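Local coordinates for unsaturated glucuronyl hydrolase (Streptococcus agalactiae, PDB 2ZZR), which hydrolyses unsaturated hyaluronan, chondroitin and heparin disaccharides, releasing the unsaturated uronic acid from their glycosidic linkages, at residues 101-106 with 110-115; 309-314 with 387-392; 337-342 with 380-385. All coordinates share one frame; numbering follows the deposited sequence.

In the fold
All three contacts are buried, but they differ in place and chemistry. Contact 1 lies further out, about 19 Å from the centre of the chain, and joins the end of helix 87-105 to the loop that carries Asp114. Contacts 2 and 3 lie nearer the core, about 12 Å from that centre, on the opposite side from contact 1. Both use helix 376-390, which meets helix 304-318 in contact 2 and helix 328-346 in contact 3. Their centres are about 8 Å apart, and they touch, for example at Cys312 SG and Tyr381 O, 3.3 Å. Contacts 1 and 2 combine apolar packing with an arginine guanidinium, whereas contact 3 is made by apolar and aromatic groups.

Contact 1 (101-106 with 110-115); sequences LNRINN and LDHHDL
Arg103 has CG anti to the backbone N (chi1 -172°), and its chain stays extended as far as NE, which carries NE and the guanidinium across Leu110 at a slant. Ile104 turns CG1 the same way (chi1 -176°), which sends CD1 to Leu110 as well. The two methyls of Leu110 touch different residues. Leu110 CD1 meets Ile104 CD1 at 3.6 Å, the two side chains lying at about a right angle. The same Leu110 CD1 is 3.7 Å from the backbone O of Arg103. Leu110 CD2 lies over one face of the Arg103 guanidinium, 3.6 Å from NE and 3.9 Å from CZ.

His112 adds a looser touch. Its CE1 is 4.3 Å from Arg103 NH2, which stands at the edge of the ring, near the ring plane.

The segments join the last turn of helix 87-105 to the loop leading into helix 115-130. This is a loop between successive helices of the barrel. The loop carries Asp114, assigned as the nucleophile from a near-identical protein, at the N-cap position of the second helix. Next to it, His113 NE2 is hydrogen-bonded to Asp174, assigned as the proton donor in the same way.

The polar end of Arg103 is held by Ile108 and Ala109 between the segments, and by Asn65 and Glu67 in the chain before helix 70-84. NE bonds to the O of Ile108, NH2 to the O of Ala109 and of Glu67, and NH1 to Asn65 OD1. Leu118 and Tyr119 of helix 115-130 also touch Arg103.

The guanidinium therefore offers a face to leucine and its N-H groups to backbone and amide oxygens. The four bonds hold its rotation. Two tie the helix end to the loop, and two reach the chain before helix 70-84. These oxygens probably stabilise the buried positive charge.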
loop_
_atom_site.group_PDB
_atom_site.type_symbol
_atom_site.label_atom_id
_atom_site.label_comp_id
_atom_site.label_asym_id
_atom_site.label_seq_id
_atom_site.Cartn_x
_atom_site.Cartn_y
_atom_site.Cartn_z
ATOM N N LEU A 101 9.516 7.356 -17.187
ATOM C CA LEU A 101 9.717 8.691 -17.733
ATOM C C LEU A 101 9.051 8.819 -19.105
ATOM O O LEU A 101 8.392 9.822 -19.389
ATOM C CB LEU A 101 11.213 9.028 -17.815
ATOM C CG LEU A 101 11.615 10.446 -18.252
ATOM C CD1 LEU A 101 10.785 11.556 -17.599
ATOM C CD2 LEU A 101 13.099 10.667 -17.986
ATOM N N ASN A 102 9.216 7.801 -19.946
ATOM C CA ASN A 102 8.531 7.772 -21.242
ATOM C C ASN A 102 7.008 7.821 -21.085
ATOM O O ASN A 102 6.315 8.542 -21.814
ATOM C CB ASN A 102 8.925 6.532 -22.041
ATOM C CG ASN A 102 8.189 6.442 -23.372
ATOM O OD1 ASN A 102 7.181 5.743 -23.494
ATOM N ND2 ASN A 102 8.674 7.176 -24.363
ATOM N N ARG A 103 6.504 7.050 -20.125
ATOM C CA ARG A 103 5.068 6.948 -19.873
ATOM C C ARG A 103 4.433 8.290 -19.488
ATOM O O ARG A 103 3.343 8.627 -19.968
ATOM C CB ARG A 103 4.788 5.877 -18.812
ATOM C CG ARG A 103 3.307 5.576 -18.630
ATOM C CD ARG A 103 3.081 4.414 -17.692
ATOM N NE ARG A 103 1.653 4.215 -17.438
ATOM C CZ ARG A 103 1.150 3.278 -16.642
ATOM N NH1 ARG A 103 1.948 2.415 -16.013
ATOM N NH2 ARG A 103 -0.165 3.198 -16.478
ATOM N N ILE A 104 5.105 9.058 -18.630
ATOM C CA ILE A 104 4.575 10.368 -18.238
ATOM C C ILE A 104 4.774 11.429 -19.334
ATOM O O ILE A 104 3.878 12.237 -19.589
ATOM C CB ILE A 104 5.062 10.835 -16.817
ATOM C CG1 ILE A 104 4.413 12.164 -16.412
ATOM C CG2 ILE A 104 6.586 10.930 -16.730
ATOM C CD1 ILE A 104 2.917 12.089 -16.179
ATOM N N ASN A 105 5.933 11.400 -19.991
ATOM C CA ASN A 105 6.211 12.316 -21.097
ATOM C C ASN A 105 5.130 12.240 -22.167
ATOM O O ASN A 105 4.700 13.265 -22.706
ATOM C CB ASN A 105 7.590 12.035 -21.701
ATOM C CG ASN A 105 8.712 12.702 -20.928
ATOM O OD1 ASN A 105 8.471 13.576 -20.092
ATOM N ND2 ASN A 105 9.950 12.308 -21.217
ATOM N N ASN A 106 4.679 11.021 -22.437
ATOM C CA ASN A 106 3.671 10.757 -23.455
ATOM C C ASN A 106 2.260 10.568 -22.907
ATOM O O ASN A 106 1.339 10.239 -23.661
ATOM C CB ASN A 106 4.095 9.547 -24.279
ATOM C CG ASN A 106 5.267 9.853 -25.174
ATOM O OD1 ASN A 106 5.160 10.668 -26.092
ATOM N ND2 ASN A 106 6.403 9.219 -24.907
ATOM N N LEU A 110 -2.521 7.204 -17.827
ATOM C CA LEU A 110 -2.316 7.870 -16.536
ATOM C C LEU A 110 -3.486 8.748 -16.069
ATOM O O LEU A 110 -3.315 9.606 -15.200
ATOM C CB LEU A 110 -1.002 8.665 -16.550
ATOM C CG LEU A 110 0.300 7.856 -16.632
ATOM C CD1 LEU A 110 1.494 8.790 -16.772
ATOM C CD2 LEU A 110 0.483 6.935 -15.419
ATOM N N ASP A 111 -4.678 8.512 -16.619
ATOM C CA ASP A 111 -5.856 9.292 -16.229
ATOM C C ASP A 111 -6.583 8.636 -15.066
ATOM O O ASP A 111 -7.702 8.135 -15.194
ATOM C CB ASP A 111 -6.769 9.523 -17.433
ATOM C CG ASP A 111 -6.044 10.188 -18.565
ATOM O OD1 ASP A 111 -5.987 9.589 -19.662
ATOM O OD2 ASP A 111 -5.482 11.288 -18.343
ATOM N N HIS A 112 -5.900 8.639 -13.924
ATOM C CA HIS A 112 -6.379 8.027 -12.699
ATOM C C HIS A 112 -5.516 8.596 -11.566
ATOM O O HIS A 112 -4.653 9.449 -11.804
ATOM C CB HIS A 112 -6.281 6.498 -12.781
ATOM C CG HIS A 112 -4.912 5.999 -13.125
ATOM N ND1 HIS A 112 -4.596 5.471 -14.359
ATOM C CD2 HIS A 112 -3.769 5.970 -12.400
ATOM C CE1 HIS A 112 -3.320 5.124 -14.374
ATOM N NE2 HIS A 112 -2.794 5.420 -13.198
ATOM N N HIS A 113 -5.754 8.134 -10.346
ATOM C CA HIS A 113 -5.102 8.697 -9.169
ATOM C C HIS A 113 -3.942 7.831 -8.668
ATOM O O HIS A 113 -3.373 8.109 -7.607
ATOM C CB HIS A 113 -6.131 8.853 -8.047
ATOM C CG HIS A 113 -6.683 7.550 -7.565
ATOM N ND1 HIS A 113 -7.633 6.838 -8.268
ATOM C CD2 HIS A 113 -6.383 6.804 -6.476
ATOM C CE1 HIS A 113 -7.917 5.726 -7.614
ATOM N NE2 HIS A 113 -7.174 5.682 -6.522
ATOM N N ASP A 114 -3.601 6.780 -9.418
ATOM C CA ASP A 114 -2.574 5.824 -8.979
ATOM C C ASP A 114 -1.145 6.186 -9.406
ATOM O O ASP A 114 -0.282 5.307 -9.533
ATOM C CB ASP A 114 -2.948 4.395 -9.403
ATOM C CG ASP A 114 -4.159 3.865 -8.656
ATOM O OD1 ASP A 114 -4.251 4.066 -7.428
ATOM O OD2 ASP A 114 -5.022 3.236 -9.303
ATOM N N LEU A 115 -0.902 7.483 -9.591
ATOM C CA LEU A 115 0.425 7.997 -9.968
ATOM C C LEU A 115 1.490 7.679 -8.913
ATOM O O LEU A 115 2.652 7.424 -9.249
ATOM C CB LEU A 115 0.368 9.509 -10.233
ATOM C CG LEU A 115 -0.036 10.018 -11.628
ATOM C CD1 LEU A 115 0.985 9.613 -12.686
ATOM C CD2 LEU A 115 -1.426 9.547 -12.027
#

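Contact 2 (309-314 with 387-392); sequences TAVCGI and IRFYKD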
loop_
_atom_site.group_PDB
_atom_site.type_symbol
_atom_site.label_atom_id
_atom_site.label_comp_id
_atom_site.label_asym_id
_atom_site.label_seq_id
_atom_site.Cartn_x
_atom_site.Cartn_y
_atom_site.Cartn_z
ATOM N N THR A 309 0.607 -5.156 3.792
ATOM C CA THR A 309 0.417 -3.699 3.830
ATOM C C THR A 309 0.228 -3.193 5.269
ATOM O O THR A 309 0.829 -2.182 5.664
ATOM C CB THR A 309 -0.774 -3.296 2.922
ATOM O OG1 THR A 309 -0.532 -3.803 1.603
ATOM C CG2 THR A 309 -0.931 -1.782 2.836
ATOM N N ALA A 310 -0.576 -3.908 6.053
ATOM C CA ALA A 310 -0.796 -3.557 7.462
ATOM C C ALA A 310 0.488 -3.649 8.294
ATOM O O ALA A 310 0.718 -2.823 9.186
ATOM C CB ALA A 310 -1.899 -4.423 8.076
ATOM N N VAL A 311 1.321 -4.648 8.003
ATOM C CA VAL A 311 2.606 -4.774 8.696
ATOM C C VAL A 311 3.454 -3.517 8.465
ATOM O O VAL A 311 3.989 -2.949 9.423
ATOM C CB VAL A 311 3.374 -6.066 8.309
ATOM C CG1 VAL A 311 4.835 -5.988 8.786
ATOM C CG2 VAL A 311 2.692 -7.298 8.917
ATOM N N CYS A 312 3.567 -3.081 7.210
ATOM C CA CYS A 312 4.315 -1.853 6.882
ATOM C C CYS A 312 3.762 -0.644 7.633
ATOM O O CYS A 312 4.534 0.165 8.171
ATOM C CB CYS A 312 4.311 -1.588 5.373
ATOM S SG CYS A 312 5.182 -2.849 4.424
ATOM N N GLY A 313 2.431 -0.542 7.679
ATOM C CA GLY A 313 1.753 0.565 8.365
ATOM C C GLY A 313 2.027 0.593 9.860
ATOM O O GLY A 313 2.296 1.651 10.433
ATOM N N ILE A 314 1.950 -0.568 10.493
ATOM C CA ILE A 314 2.212 -0.675 11.928
ATOM C C ILE A 314 3.684 -0.324 12.200
ATOM O O ILE A 314 3.991 0.453 13.112
ATOM C CB ILE A 314 1.854 -2.087 12.470
ATOM C CG1 ILE A 314 0.338 -2.332 12.368
ATOM C CG2 ILE A 314 2.316 -2.247 13.926
ATOM C CD1 ILE A 314 -0.061 -3.783 12.607
ATOM N N ILE A 387 12.480 -5.713 4.554
ATOM C CA ILE A 387 13.544 -4.703 4.521
ATOM C C ILE A 387 13.400 -3.695 5.677
ATOM O O ILE A 387 14.397 -3.320 6.303
ATOM C CB ILE A 387 13.629 -3.990 3.130
ATOM C CG1 ILE A 387 14.064 -4.976 2.026
ATOM C CG2 ILE A 387 14.550 -2.747 3.165
ATOM C CD1 ILE A 387 15.471 -5.593 2.191
ATOM N N ARG A 388 12.163 -3.287 5.970
ATOM C CA ARG A 388 11.886 -2.445 7.143
ATOM C C ARG A 388 12.439 -3.053 8.435
ATOM O O ARG A 388 13.054 -2.352 9.244
ATOM C CB ARG A 388 10.381 -2.205 7.304
ATOM C CG ARG A 388 9.835 -1.045 6.470
ATOM C CD ARG A 388 8.308 -0.996 6.577
ATOM N NE ARG A 388 7.762 0.218 5.968
ATOM C CZ ARG A 388 7.688 1.399 6.581
ATOM N NH1 ARG A 388 8.111 1.536 7.837
ATOM N NH2 ARG A 388 7.192 2.450 5.940
ATOM N N PHE A 389 12.209 -4.350 8.628
ATOM C CA PHE A 389 12.634 -5.036 9.852
ATOM C C PHE A 389 14.148 -5.185 9.910
ATOM O O PHE A 389 14.748 -5.141 10.995
ATOM C CB PHE A 389 11.987 -6.418 9.927
ATOM C CG PHE A 389 10.645 -6.432 10.588
ATOM C CD1 PHE A 389 9.621 -5.588 10.153
ATOM C CD2 PHE A 389 10.388 -7.316 11.628
ATOM C CE1 PHE A 389 8.367 -5.621 10.760
ATOM C CE2 PHE A 389 9.140 -7.356 12.239
ATOM C CZ PHE A 389 8.128 -6.506 11.804
ATOM N N TYR A 390 14.746 -5.356 8.736
ATOM C CA TYR A 390 16.150 -5.735 8.602
ATOM C C TYR A 390 17.136 -4.573 8.704
ATOM O O TYR A 390 18.258 -4.732 9.207
ATOM C CB TYR A 390 16.354 -6.464 7.274
ATOM C CG TYR A 390 17.697 -7.142 7.163
ATOM C CD1 TYR A 390 17.957 -8.326 7.854
ATOM C CD2 TYR A 390 18.701 -6.601 6.369
ATOM C CE1 TYR A 390 19.190 -8.960 7.752
ATOM C CE2 TYR A 390 19.948 -7.222 6.267
ATOM C CZ TYR A 390 20.177 -8.396 6.960
ATOM O OH TYR A 390 21.398 -9.018 6.850
ATOM N N LYS A 391 16.738 -3.410 8.207
ATOM C CA LYS A 391 17.631 -2.263 8.200
ATOM C C LYS A 391 16.879 -1.025 8.648
ATOM O O LYS A 391 15.681 -1.090 8.916
ATOM C CB LYS A 391 18.234 -2.057 6.804
ATOM C CG LYS A 391 17.240 -1.660 5.721
ATOM C CD LYS A 391 17.912 -1.491 4.363
ATOM C CE LYS A 391 18.704 -0.187 4.291
ATOM N NZ LYS A 391 19.279 0.034 2.937
ATOM N N ASP A 392 17.593 0.088 8.756
ATOM C CA ASP A 392 16.940 1.375 8.932
ATOM C C ASP A 392 16.612 1.864 7.532
ATOM O O ASP A 392 17.435 2.494 6.871
ATOM C CB ASP A 392 17.856 2.359 9.672
ATOM C CG ASP A 392 17.253 3.756 9.785
ATOM O OD1 ASP A 392 18.022 4.724 9.927
ATOM O OD2 ASP A 392 16.006 3.892 9.719
#
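This is a buried helix-to-helix packing contact in which Arg388 and Cys312 cover the larger part, between helix 304-318 and the C-terminal end of helix 376-390 in the barrel. Cys312 and Arg388 have the closest alpha carbons, 7.6 Å apart. The backbone O of Cys312 sits over the centre of the Arg388 guanidinium, 3.7 Å from CZ. It comes from above the plane, so it meets the face of the group and not its N-H bonds. Cys312 CB touches the same side chain at 3.9 Å from NE.

Arg388 reaches this place with CG anti to its carbonyl carbon (chi1 -84°) and an extended chain to NE. The last torsion, chi4 -83°, turns the guanidinium across the line of the chain and presents its face to the carbonyl.

A second touch is apolar. Val311 CG1 meets Phe389 CE1 at 4.1 Å, with the two side chains at about a right angle. The Phe389 ring also meets the rings of His315 and His336, and Met335 and Leu339 of helix 328-346 pack on it.

The N-H groups of Arg388 have other partners. NE forms a salt bridge with Glu384, NH1 one with Glu316, and NH2 bonds to Tyr253 of helix 245-262.

The carboxylates of Glu384 and Glu316 thus probably stabilise the positive charge of Arg388, and three polar groups hold its guanidinium in orientation. The carbonyl over its face would add a modest electrostatic attraction. Helices 304-318, 376-390 and 245-262 are linked through this one side chain.

Contact 3 (337-342 with 380-385); sequences TMLRSL and YYYLEA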
loop_
_atom_site.group_PDB
_atom_site.type_symbol
_atom_site.label_atom_id
_atom_site.label_comp_id
_atom_site.label_asym_id
_atom_site.label_seq_id
_atom_site.Cartn_x
_atom_site.Cartn_y
_atom_site.Cartn_z
ATOM N N THR A 337 4.210 -11.101 14.686
ATOM C CA THR A 337 3.410 -12.318 14.525
ATOM C C THR A 337 2.864 -12.430 13.101
ATOM O O THR A 337 2.922 -13.502 12.488
ATOM C CB THR A 337 2.232 -12.367 15.523
ATOM O OG1 THR A 337 2.690 -12.000 16.829
ATOM C CG2 THR A 337 1.636 -13.768 15.580
ATOM N N MET A 338 2.342 -11.317 12.590
ATOM C CA MET A 338 1.768 -11.250 11.249
ATOM C C MET A 338 2.832 -11.518 10.188
ATOM O O MET A 338 2.628 -12.332 9.285
ATOM C CB MET A 338 1.104 -9.887 11.033
ATOM C CG MET A 338 -0.087 -9.623 11.971
ATOM S SD MET A 338 -0.460 -7.860 12.155
ATOM C CE MET A 338 -1.350 -7.585 10.632
ATOM N N LEU A 339 3.977 -10.849 10.311
ATOM C CA LEU A 339 5.066 -11.052 9.365
ATOM C C LEU A 339 5.627 -12.475 9.456
ATOM O O LEU A 339 5.950 -13.080 8.428
ATOM C CB LEU A 339 6.168 -10.002 9.552
ATOM C CG LEU A 339 7.298 -9.953 8.511
ATOM C CD1 LEU A 339 6.793 -9.875 7.056
ATOM C CD2 LEU A 339 8.236 -8.795 8.812
ATOM N N ARG A 340 5.741 -13.001 10.676
ATOM C CA ARG A 340 6.189 -14.387 10.864
ATOM C C ARG A 340 5.294 -15.354 10.087
ATOM O O ARG A 340 5.794 -16.218 9.366
ATOM C CB ARG A 340 6.219 -14.787 12.341
ATOM C CG ARG A 340 6.654 -16.244 12.546
ATOM C CD ARG A 340 6.704 -16.657 14.008
ATOM N NE ARG A 340 7.767 -15.982 14.755
ATOM C CZ ARG A 340 9.068 -16.250 14.643
ATOM N NH1 ARG A 340 9.500 -17.180 13.801
ATOM N NH2 ARG A 340 9.946 -15.577 15.376
ATOM N N SER A 341 3.979 -15.194 10.231
ATOM C CA SER A 341 3.026 -16.033 9.507
ATOM C C SER A 341 3.181 -15.909 7.992
ATOM O O SER A 341 3.144 -16.915 7.280
ATOM C CB SER A 341 1.592 -15.724 9.920
ATOM O OG SER A 341 1.315 -16.276 11.192
ATOM N N LEU A 342 3.374 -14.684 7.497
ATOM C CA LEU A 342 3.600 -14.500 6.067
ATOM C C LEU A 342 4.837 -15.273 5.602
ATOM O O LEU A 342 4.783 -16.013 4.615
ATOM C CB LEU A 342 3.702 -13.015 5.702
ATOM C CG LEU A 342 2.430 -12.173 5.852
ATOM C CD1 LEU A 342 2.714 -10.738 5.452
ATOM C CD2 LEU A 342 1.260 -12.732 5.028
ATOM N N TYR A 380 5.410 -6.687 -3.213
ATOM C CA TYR A 380 6.133 -5.476 -2.878
ATOM C C TYR A 380 6.085 -5.171 -1.367
ATOM O O TYR A 380 7.133 -4.954 -0.745
ATOM C CB TYR A 380 5.672 -4.246 -3.696
ATOM C CG TYR A 380 6.362 -3.033 -3.137
ATOM C CD1 TYR A 380 5.745 -2.256 -2.162
ATOM C CD2 TYR A 380 7.681 -2.736 -3.487
ATOM C CE1 TYR A 380 6.398 -1.187 -1.580
ATOM C CE2 TYR A 380 8.348 -1.658 -2.909
ATOM C CZ TYR A 380 7.695 -0.896 -1.949
ATOM O OH TYR A 380 8.314 0.163 -1.340
ATOM N N TYR A 381 4.884 -5.140 -0.784
ATOM C CA TYR A 381 4.761 -4.777 0.636
ATOM C C TYR A 381 5.325 -5.844 1.581
ATOM O O TYR A 381 5.822 -5.525 2.667
ATOM C CB TYR A 381 3.322 -4.375 0.997
ATOM C CG TYR A 381 2.917 -3.064 0.356
ATOM C CD1 TYR A 381 3.559 -1.870 0.698
ATOM C CD2 TYR A 381 1.888 -3.014 -0.594
ATOM C CE1 TYR A 381 3.203 -0.663 0.100
ATOM C CE2 TYR A 381 1.523 -1.815 -1.187
ATOM C CZ TYR A 381 2.173 -0.649 -0.835
ATOM O OH TYR A 381 1.817 0.530 -1.428
ATOM N N TYR A 382 5.269 -7.102 1.155
ATOM C CA TYR A 382 5.916 -8.179 1.897
ATOM C C TYR A 382 7.428 -7.933 1.963
ATOM O O TYR A 382 8.020 -7.928 3.048
ATOM C CB TYR A 382 5.593 -9.535 1.254
ATOM C CG TYR A 382 6.409 -10.697 1.776
ATOM C CD1 TYR A 382 6.298 -11.117 3.103
ATOM C CD2 TYR A 382 7.280 -11.390 0.931
ATOM C CE1 TYR A 382 7.046 -12.190 3.581
ATOM C CE2 TYR A 382 8.029 -12.471 1.397
ATOM C CZ TYR A 382 7.908 -12.859 2.721
ATOM O OH TYR A 382 8.638 -13.927 3.197
ATOM N N LEU A 383 8.047 -7.706 0.808
ATOM C CA LEU A 383 9.479 -7.407 0.772
ATOM C C LEU A 383 9.815 -6.084 1.484
ATOM O O LEU A 383 10.835 -5.989 2.164
ATOM C CB LEU A 383 10.014 -7.427 -0.660
ATOM C CG LEU A 383 11.527 -7.294 -0.858
ATOM C CD1 LEU A 383 12.282 -8.365 -0.068
ATOM C CD2 LEU A 383 11.859 -7.370 -2.344
ATOM N N GLU A 384 8.954 -5.075 1.354
ATOM C CA GLU A 384 9.166 -3.824 2.087
ATOM C C GLU A 384 9.148 -4.065 3.599
ATOM O O GLU A 384 9.963 -3.487 4.330
ATOM C CB GLU A 384 8.150 -2.743 1.694
ATOM C CG GLU A 384 8.570 -1.367 2.189
ATOM C CD GLU A 384 7.435 -0.369 2.190
ATOM O OE1 GLU A 384 7.161 0.204 1.122
ATOM O OE2 GLU A 384 6.843 -0.146 3.268
ATOM N N ALA A 385 8.236 -4.919 4.065
ATOM C CA ALA A 385 8.169 -5.269 5.484
ATOM C C ALA A 385 9.461 -5.942 5.930
ATOM O O ALA A 385 10.012 -5.613 6.984
ATOM C CB ALA A 385 6.977 -6.179 5.770
#
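The Tyr382 ring takes Leu342 CB and Leu339 CD1 obliquely along its CD1-CE1 side. Leu342 CB is 4.0 Å from Tyr382 CE1, and Leu339 CD1 is 4.2 Å from Tyr382 CD1. The side chains of Leu339 and Tyr382 lie at about a right angle. Tyr382 holds CG anti to its backbone N (chi1 169°), which carries the ring out from its own helix to the neighbouring one. Two other rings meet within segment 380-385. One face of Tyr381 is covered by Tyr380 CD1, 3.6 Å above the plane and offset toward the rim. In return, Tyr381 CE1 lies at the edge of the Tyr380 ring, in its plane.

Leu339 also reaches Ala385. Its CD1 is 3.9 Å from Ala385 CB, and its CD2 is 4.1 Å from the backbone O of Ala385. The small alanine methyl lets the leucine branch come in beside the helix.

Helices 328-346 and 376-390 pack here in the (alpha/alpha)6 barrel of glycosyl hydrolase family 88. Their short segments run at 120° to each other, with axes 11.2 Å apart. Leu339, Leu342 and Tyr382 span that wide spacing, with Ala385 CB receiving Leu339.

Beside the interface, Tyr380 OH gives a 2.7 Å hydrogen bond to Glu384 OE1, which uses its anti lone pair. The same OE1 accepts a bond from Trp397 NE1, so two donors grip one buried oxygen. Val311 of helix 304-318 touches both Met338 and Ala385, which brings a third helix against the pair.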